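Local coordinates for protein esterase (Rhizomucor miehei, PDB 4WY5) that probably hydrolyses carboxylic esters as a carboxylesterase of the alpha/beta hydrolase fold, at residues Thr98-Lys101 / Pro102-Leu106; Pro302-Arg305 / Phe306-Thr310; Thr310-Ala313 / His314-Ile318. All coordinates share one frame; numbering follows the deposited sequence.

Interaction 1 (Thr98-Lys101 / Pro102-Leu106); sequences THIK and PVRDL. With SO4 (sulfate ion), chain D.
I100 lays its aliphatic branch over one face of the R104 guanidinium group, with CD1 of I100 3.6 Å from CZ of R104 and over the centre of the plane. The edge of the same group is turned to a sulfate ion, probably from the crystallisation liquor, whose O4 lies 3.4 Å from NH2 of R104 in a weak hydrogen bond; NH2 also forms a salt bridge with E53. Extended from CG to NE, the arginine chain runs beneath I100 and brings NE and CZ under its CG1 and CD1. At the edge of the H99 ring, and in its plane, lies OG1 of T98, 2.9 Å from ND1 of H99; the ring also meets that of H87.

K101 bends at chi2 (67°), which brings its end alongside the oxygens of the D105 carboxylate. CE of K101 comes within 3.2 Å of OD2 of D105, while NZ of K101 makes a rather long salt bridge of 3.5 Å to OD1 of D105. Each end has a second partner: NZ of K101 the carbonyl of K47, OD2 of D105 the Y304 hydroxyl. The first helical bonds run from V103 N to H99 O (weak), R104 N to I100 O and D105 N to K101 O.

H99 is the N-cap of helix 100-110, and its NE2 is hydrogen-bonded to D160, between G159 and S161 of the probable GxSxG nucleophile elbow. The helix is the crossover of a beta-alpha-beta unit between strands 80-86 and 113-117, with V103 and L106 against strand 80-86 and K101 and L106 against helix 302-319.

Interaction 2 (Pro302-Arg305 / Phe306-Thr310); sequences PQYR and FTINT
O of Q303 is gripped twice by T307, 2.7 Å from OG1 of T307 and 3.1 Å from N of T307. This is the alpha-helical i to i+4 pattern with a threonine side chain folded back on the same acceptor, at the start of helix 302-319, the last helix of this alpha/beta hydrolase fold. The hydroxyl is tilted modestly from the carbonyl plane, whereas the backbone N stands above it. With OG1 beside its own backbone N (chi1 -55°), T307 can satisfy its buried hydroxyl within the helix. T310 repeats the device one turn later: its OG1 lies 2.7 Å from the carbonyl oxygen of F306, which also accepts the backbone N of T310, and the hydroxyl sits above the centre of the F306 ring.

The opposite chemistry is found between Y304 and I308. CG1 of I308 rests over one face of the tyrosine ring, 3.9 Å from its centroid and 25° off the normal, a CH-pi contact in which CZ of Y304 is the nearest ring atom. The same two residues are joined by the backbone bond from I308 N to Y304 O, and both turn to helix 100-110.

R305 and N309 lie side by side, their flat end groups turned 60° against each other. The amide nitrogen of N309 reaches D317 of the second subunit, so this flank of the helix belongs to the dimer contact, where P302 and F306 also pack. While N of N309 bonds to O of R305, their side chains barely touch, CG of R305 standing 4.1 Å from ND2 of N309.

Interaction 3 (Thr310-Ala313 / His314-Ile318); sequences TIVA and HLRDI
Four successive i to i+4 hydrogen bonds join T310-A313 to H314-I318, in the second half of helix 302-319, the last helix of the alpha/beta hydrolase fold. The bond from L315 N to I311 O is the shortest of the four, 2.9 Å, and nearly straight; that from D317 N to A313 O, 3.1 Å, is the most bent, with 144° at the hydrogen. The carbonyls of I311 and V312 also have carbon of the following turn close by, CG of R316 lying 3.3 Å from O of V312.

I311 and L315 lie alongside each other and point the same way, CG2 of I311 meeting CD1 of L315 at 3.7 Å. That methyl branch of I311 stands opposite the backbone N, since CG1 takes the place beside it (chi1 -66°). V312 and R316 make a similar pair on another flank, CG1 of V312 being 3.9 Å from CD of R316. Only the aliphatic part of the arginine is used: the chain then bends at chi3 (57°), and NH1 is hydrogen-bonded to the carbonyl oxygen of A110. H314 takes I318 CG1 over one face of its ring, offset toward the rim, and binds T185 through NE2.

Strands 185-189 and 254-259 lie against I311 and H314; A313 and D317 face the second subunit, and T310 touches both it and F257. The helical turns are therefore joined by main-chain bonds and hydrocarbon laid along hydrocarbon, while the polar ends of H314 and R316 tie the helix to the rest of the fold.

How the interactions relate
All three contacts follow one principle, i to i+4 pairing along a helix, tuned to its place. Interaction 1 starts helix 100-110 and is the most ionic, its lysine and arginine partly exposed and its aspartate buried. Interactions 2 and 3 share helix 302-319 and meet at T310; interaction 2 is the more buried and relies on threonine hydroxyls and an aromatic face, whereas interaction 3 is largely aliphatic and partly exposed. Interaction 1 touches both: a probable hydrogen bond between Y304 and D105 links the two helices, and L106 packs on I308, I311 and V312. Interactions 2 and 3 also reach the second subunit, which interaction 1 does not.

Interaction 1 (Thr98-Lys101 / Pro102-Leu106)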
loop_
_atom_site.group_PDB
_atom_site.type_symbol
_atom_site.label_atom_id
_atom_site.label_comp_id
_atom_site.label_asym_id
_atom_site.label_seq_id
_atom_site.Cartn_x
_atom_site.Cartn_y
_atom_site.Cartn_z
ATOM N N THR A 98 -11.037 4.810 22.698
ATOM C CA THR A 98 -11.573 4.882 21.337
ATOM C C THR A 98 -10.619 4.242 20.314
ATOM O O THR A 98 -11.065 3.698 19.305
ATOM C CB THR A 98 -11.891 6.348 20.913
ATOM O OG1 THR A 98 -10.696 7.138 20.931
ATOM C CG2 THR A 98 -12.917 6.988 21.858
ATOM N N HIS A 99 -9.313 4.286 20.582
ATOM C CA HIS A 99 -8.329 3.804 19.613
ATOM C C HIS A 99 -7.667 2.488 20.040
ATOM O O HIS A 99 -6.571 2.146 19.571
ATOM C CB HIS A 99 -7.261 4.878 19.368
ATOM C CG HIS A 99 -7.727 5.994 18.486
ATOM N ND1 HIS A 99 -8.687 6.902 18.879
ATOM C CD2 HIS A 99 -7.379 6.336 17.217
ATOM C CE1 HIS A 99 -8.909 7.759 17.894
ATOM N NE2 HIS A 99 -8.126 7.439 16.876
ATOM N N ILE A 100 -8.356 1.730 20.888
ATOM C CA ILE A 100 -7.740 0.586 21.531
ATOM C C ILE A 100 -7.378 -0.536 20.541
ATOM O O ILE A 100 -6.417 -1.281 20.763
ATOM C CB ILE A 100 -8.657 0.044 22.680
ATOM C CG1 ILE A 100 -7.884 -0.960 23.551
ATOM C CG2 ILE A 100 -9.941 -0.593 22.139
ATOM C CD1 ILE A 100 -8.699 -1.561 24.682
ATOM N N LYS A 101 -8.119 -0.659 19.445
ATOM C CA LYS A 101 -7.865 -1.758 18.503
ATOM C C LYS A 101 -6.596 -1.525 17.636
ATOM O O LYS A 101 -5.706 -2.387 17.622
ATOM C CB LYS A 101 -9.118 -2.016 17.638
ATOM C CG LYS A 101 -8.940 -3.040 16.525
ATOM C CD LYS A 101 -8.726 -4.438 17.083
ATOM C CE LYS A 101 -8.715 -5.514 15.974
ATOM N NZ LYS A 101 -8.293 -6.848 16.515
ATOM N N PRO A 102 -6.474 -0.371 16.935
ATOM C CA PRO A 102 -5.208 -0.210 16.186
ATOM C C PRO A 102 -3.939 -0.093 17.056
ATOM O O PRO A 102 -2.877 -0.546 16.609
ATOM C CB PRO A 102 -5.413 1.089 15.397
ATOM C CG PRO A 102 -6.500 1.826 16.135
ATOM C CD PRO A 102 -7.401 0.746 16.694
ATOM N N VAL A 103 -4.039 0.466 18.262
ATOM C CA VAL A 103 -2.873 0.592 19.140
ATOM C C VAL A 103 -2.363 -0.778 19.610
ATOM O O VAL A 103 -1.157 -1.072 19.558
ATOM C CB VAL A 103 -3.188 1.460 20.375
ATOM C CG1 VAL A 103 -2.106 1.316 21.435
ATOM C CG2 VAL A 103 -3.354 2.908 19.966
ATOM N N ARG A 104 -3.281 -1.621 20.054
ATOM C CA ARG A 104 -2.898 -2.941 20.527
ATOM C C ARG A 104 -2.418 -3.853 19.387
ATOM O O ARG A 104 -1.468 -4.619 19.577
ATOM C CB ARG A 104 -4.059 -3.568 21.319
ATOM C CG ARG A 104 -4.167 -2.939 22.722
ATOM C CD ARG A 104 -5.126 -3.625 23.706
ATOM N NE ARG A 104 -5.212 -2.828 24.936
ATOM C CZ ARG A 104 -5.825 -3.198 26.057
ATOM N NH1 ARG A 104 -6.420 -4.378 26.143
ATOM N NH2 ARG A 104 -5.839 -2.376 27.099
ATOM N N ASP A 105 -3.020 -3.718 18.201
ATOM C CA ASP A 105 -2.564 -4.439 16.991
ATOM C C ASP A 105 -1.122 -4.070 16.552
ATOM O O ASP A 105 -0.287 -4.942 16.309
ATOM C CB ASP A 105 -3.530 -4.197 15.805
ATOM C CG ASP A 105 -4.810 -5.029 15.906
ATOM O OD1 ASP A 105 -4.901 -5.887 16.818
ATOM O OD2 ASP A 105 -5.714 -4.861 15.057
ATOM N N LEU A 106 -0.852 -2.780 16.401
ATOM C CA LEU A 106 0.493 -2.318 16.033
ATOM C C LEU A 106 1.560 -2.756 17.048
ATOM O O LEU A 106 2.668 -3.154 16.672
ATOM C CB LEU A 106 0.504 -0.792 15.898
ATOM C CG LEU A 106 -0.362 -0.258 14.741
ATOM C CD1 LEU A 106 -0.499 1.259 14.778
ATOM C CD2 LEU A 106 0.195 -0.723 13.395
HETATM S S SO4 D . -8.006 -3.666 30.175
HETATM O O1 SO4 D . -8.692 -3.655 31.472
HETATM O O2 SO4 D . -6.558 -3.704 30.377
HETATM O O3 SO4 D . -8.408 -4.849 29.404
HETATM O O4 SO4 D . -8.347 -2.442 29.446
#

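Interaction 2 (Pro302-Arg305 / Phe306-Thr310)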
loop_
_atom_site.group_PDB
_atom_site.type_symbol
_atom_site.label_atom_id
_atom_site.label_comp_id
_atom_site.label_asym_id
_atom_site.label_seq_id
_atom_site.Cartn_x
_atom_site.Cartn_y
_atom_site.Cartn_z
ATOM N N PRO A 302 -11.005 -5.913 4.341
ATOM C CA PRO A 302 -9.694 -6.170 3.717
ATOM C C PRO A 302 -8.747 -4.968 3.744
ATOM O O PRO A 302 -7.530 -5.190 3.800
ATOM C CB PRO A 302 -10.055 -6.525 2.267
ATOM C CG PRO A 302 -11.463 -7.054 2.344
ATOM C CD PRO A 302 -12.133 -6.303 3.469
ATOM N N GLN A 303 -9.272 -3.740 3.745
ATOM C CA GLN A 303 -8.391 -2.578 3.790
ATOM C C GLN A 303 -7.907 -2.279 5.224
ATOM O O GLN A 303 -6.816 -1.726 5.387
ATOM C CB GLN A 303 -9.034 -1.328 3.140
ATOM C CG GLN A 303 -10.527 -1.149 3.225
ATOM C CD GLN A 303 -11.306 -1.967 2.206
ATOM O OE1 GLN A 303 -11.731 -3.086 2.500
ATOM N NE2 GLN A 303 -11.527 -1.402 1.014
ATOM N N TYR A 304 -8.667 -2.647 6.260
ATOM C CA TYR A 304 -8.139 -2.498 7.630
ATOM C C TYR A 304 -6.926 -3.420 7.813
ATOM O O TYR A 304 -5.894 -3.009 8.357
ATOM C CB TYR A 304 -9.184 -2.825 8.722
ATOM C CG TYR A 304 -8.565 -2.836 10.121
ATOM C CD1 TYR A 304 -8.475 -1.662 10.878
ATOM C CD2 TYR A 304 -8.018 -4.011 10.660
ATOM C CE1 TYR A 304 -7.885 -1.653 12.135
ATOM C CE2 TYR A 304 -7.411 -4.016 11.912
ATOM C CZ TYR A 304 -7.351 -2.830 12.643
ATOM O OH TYR A 304 -6.767 -2.812 13.884
ATOM N N ARG A 305 -7.060 -4.668 7.369
ATOM C CA ARG A 305 -5.979 -5.656 7.490
ATOM C C ARG A 305 -4.722 -5.256 6.663
ATOM O O ARG A 305 -3.599 -5.288 7.162
ATOM C CB ARG A 305 -6.513 -7.037 7.066
ATOM C CG ARG A 305 -5.599 -8.229 7.323
ATOM C CD ARG A 305 -6.308 -9.582 7.052
ATOM N NE ARG A 305 -6.870 -9.697 5.698
ATOM C CZ ARG A 305 -8.176 -9.653 5.402
ATOM N NH1 ARG A 305 -9.087 -9.516 6.367
ATOM N NH2 ARG A 305 -8.580 -9.762 4.137
ATOM N N PHE A 306 -4.921 -4.848 5.414
ATOM C CA PHE A 306 -3.819 -4.384 4.560
ATOM C C PHE A 306 -3.062 -3.237 5.241
ATOM O O PHE A 306 -1.845 -3.241 5.318
ATOM C CB PHE A 306 -4.359 -3.933 3.184
ATOM C CG PHE A 306 -3.375 -3.117 2.363
ATOM C CD1 PHE A 306 -2.435 -3.736 1.527
ATOM C CD2 PHE A 306 -3.387 -1.730 2.425
ATOM C CE1 PHE A 306 -1.524 -2.980 0.770
ATOM C CE2 PHE A 306 -2.480 -0.963 1.683
ATOM C CZ PHE A 306 -1.543 -1.591 0.851
ATOM N N THR A 307 -3.794 -2.277 5.790
ATOM C CA THR A 307 -3.151 -1.064 6.280
ATOM C C THR A 307 -2.342 -1.357 7.536
ATOM O O THR A 307 -1.205 -0.884 7.666
ATOM C CB THR A 307 -4.182 0.053 6.546
ATOM O OG1 THR A 307 -4.946 0.283 5.349
ATOM C CG2 THR A 307 -3.482 1.333 6.959
ATOM N N ILE A 308 -2.886 -2.174 8.439
ATOM C CA ILE A 308 -2.111 -2.582 9.624
ATOM C C ILE A 308 -0.830 -3.348 9.229
ATOM O O ILE A 308 0.269 -2.955 9.620
ATOM C CB ILE A 308 -2.952 -3.454 10.585
ATOM C CG1 ILE A 308 -4.038 -2.605 11.262
ATOM C CG2 ILE A 308 -2.062 -4.081 11.653
ATOM C CD1 ILE A 308 -3.479 -1.460 12.120
ATOM N N ASN A 309 -0.957 -4.397 8.414
ATOM C CA ASN A 309 0.215 -5.173 7.994
ATOM C C ASN A 309 1.276 -4.347 7.253
ATOM O O ASN A 309 2.474 -4.575 7.418
ATOM C CB ASN A 309 -0.199 -6.346 7.089
ATOM C CG ASN A 309 -0.961 -7.424 7.837
ATOM O OD1 ASN A 309 -1.023 -7.416 9.067
ATOM N ND2 ASN A 309 -1.509 -8.396 7.092
ATOM N N THR A 310 0.831 -3.387 6.446
ATOM C CA THR A 310 1.731 -2.588 5.617
ATOM C C THR A 310 2.537 -1.578 6.462
ATOM O O THR A 310 3.728 -1.367 6.222
ATOM C CB THR A 310 0.926 -1.864 4.503
ATOM O OG1 THR A 310 0.277 -2.843 3.674
ATOM C CG2 THR A 310 1.829 -1.000 3.639
#

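Interaction 3 (Thr310-Ala313 / His314-Ile318)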
loop_
_atom_site.group_PDB
_atom_site.type_symbol
_atom_site.label_atom_id
_atom_site.label_comp_id
_atom_site.label_asym_id
_atom_site.label_seq_id
_atom_site.Cartn_x
_atom_site.Cartn_y
_atom_site.Cartn_z
ATOM N N THR A 310 0.831 -3.387 6.446
ATOM C CA THR A 310 1.731 -2.588 5.617
ATOM C C THR A 310 2.537 -1.578 6.462
ATOM O O THR A 310 3.728 -1.367 6.222
ATOM C CB THR A 310 0.926 -1.864 4.503
ATOM O OG1 THR A 310 0.277 -2.843 3.674
ATOM C CG2 THR A 310 1.829 -1.000 3.639
ATOM N N ILE A 311 1.874 -0.947 7.434
ATOM C CA ILE A 311 2.558 -0.133 8.431
ATOM C C ILE A 311 3.587 -0.957 9.227
ATOM O O ILE A 311 4.740 -0.537 9.398
ATOM C CB ILE A 311 1.559 0.503 9.442
ATOM C CG1 ILE A 311 0.638 1.520 8.757
ATOM C CG2 ILE A 311 2.302 1.183 10.599
ATOM C CD1 ILE A 311 -0.421 2.096 9.709
ATOM N N VAL A 312 3.187 -2.143 9.677
ATOM C CA VAL A 312 4.091 -2.979 10.467
ATOM C C VAL A 312 5.366 -3.307 9.690
ATOM O O VAL A 312 6.466 -3.247 10.247
ATOM C CB VAL A 312 3.390 -4.289 10.925
ATOM C CG1 VAL A 312 4.394 -5.328 11.431
ATOM C CG2 VAL A 312 2.356 -3.975 12.008
ATOM N N ALA A 313 5.233 -3.614 8.399
ATOM C CA ALA A 313 6.405 -3.967 7.602
ATOM C C ALA A 313 7.330 -2.764 7.355
ATOM O O ALA A 313 8.550 -2.924 7.284
ATOM C CB ALA A 313 5.975 -4.590 6.275
ATOM N N HIS A 314 6.745 -1.567 7.247
ATOM C CA HIS A 314 7.511 -0.327 7.067
ATOM C C HIS A 314 8.285 0.041 8.331
ATOM O O HIS A 314 9.448 0.466 8.263
ATOM C CB HIS A 314 6.583 0.842 6.681
ATOM C CG HIS A 314 7.226 2.186 6.821
ATOM N ND1 HIS A 314 8.024 2.741 5.842
ATOM C CD2 HIS A 314 7.200 3.083 7.841
ATOM C CE1 HIS A 314 8.459 3.926 6.250
ATOM N NE2 HIS A 314 7.972 4.157 7.457
ATOM N N LEU A 315 7.632 -0.110 9.479
ATOM C CA LEU A 315 8.292 0.155 10.749
ATOM C C LEU A 315 9.468 -0.800 10.985
ATOM O O LEU A 315 10.539 -0.380 11.411
ATOM C CB LEU A 315 7.284 0.067 11.903
ATOM C CG LEU A 315 6.275 1.228 11.970
ATOM C CD1 LEU A 315 5.180 0.968 12.991
ATOM C CD2 LEU A 315 7.005 2.498 12.331
ATOM N N ARG A 316 9.291 -2.075 10.665
ATOM C CA ARG A 316 10.352 -3.051 10.900
ATOM C C ARG A 316 11.516 -2.872 9.914
ATOM O O ARG A 316 12.669 -3.134 10.253
ATOM C CB ARG A 316 9.761 -4.468 10.860
ATOM C CG ARG A 316 8.805 -4.718 12.068
ATOM C CD ARG A 316 8.151 -6.118 12.103
ATOM N NE ARG A 316 9.140 -7.197 12.108
ATOM C CZ ARG A 316 9.803 -7.620 13.186
ATOM N NH1 ARG A 316 9.607 -7.049 14.368
ATOM N NH2 ARG A 316 10.685 -8.603 13.078
ATOM N N ASP A 317 11.225 -2.348 8.730
ATOM C CA ASP A 317 12.267 -1.992 7.755
ATOM C C ASP A 317 13.137 -0.826 8.252
ATOM O O ASP A 317 14.365 -0.850 8.117
ATOM C CB ASP A 317 11.622 -1.646 6.402
ATOM C CG ASP A 317 12.649 -1.349 5.307
ATOM O OD1 ASP A 317 13.026 -2.269 4.542
ATOM O OD2 ASP A 317 13.067 -0.173 5.199
ATOM N N ILE A 318 12.488 0.201 8.798
ATOM C CA ILE A 318 13.172 1.383 9.335
ATOM C C ILE A 318 14.004 1.068 10.592
ATOM O O ILE A 318 15.162 1.486 10.720
ATOM C CB ILE A 318 12.157 2.495 9.680
ATOM C CG1 ILE A 318 11.528 3.052 8.403
ATOM C CG2 ILE A 318 12.840 3.634 10.425
ATOM C CD1 ILE A 318 12.519 3.769 7.482
#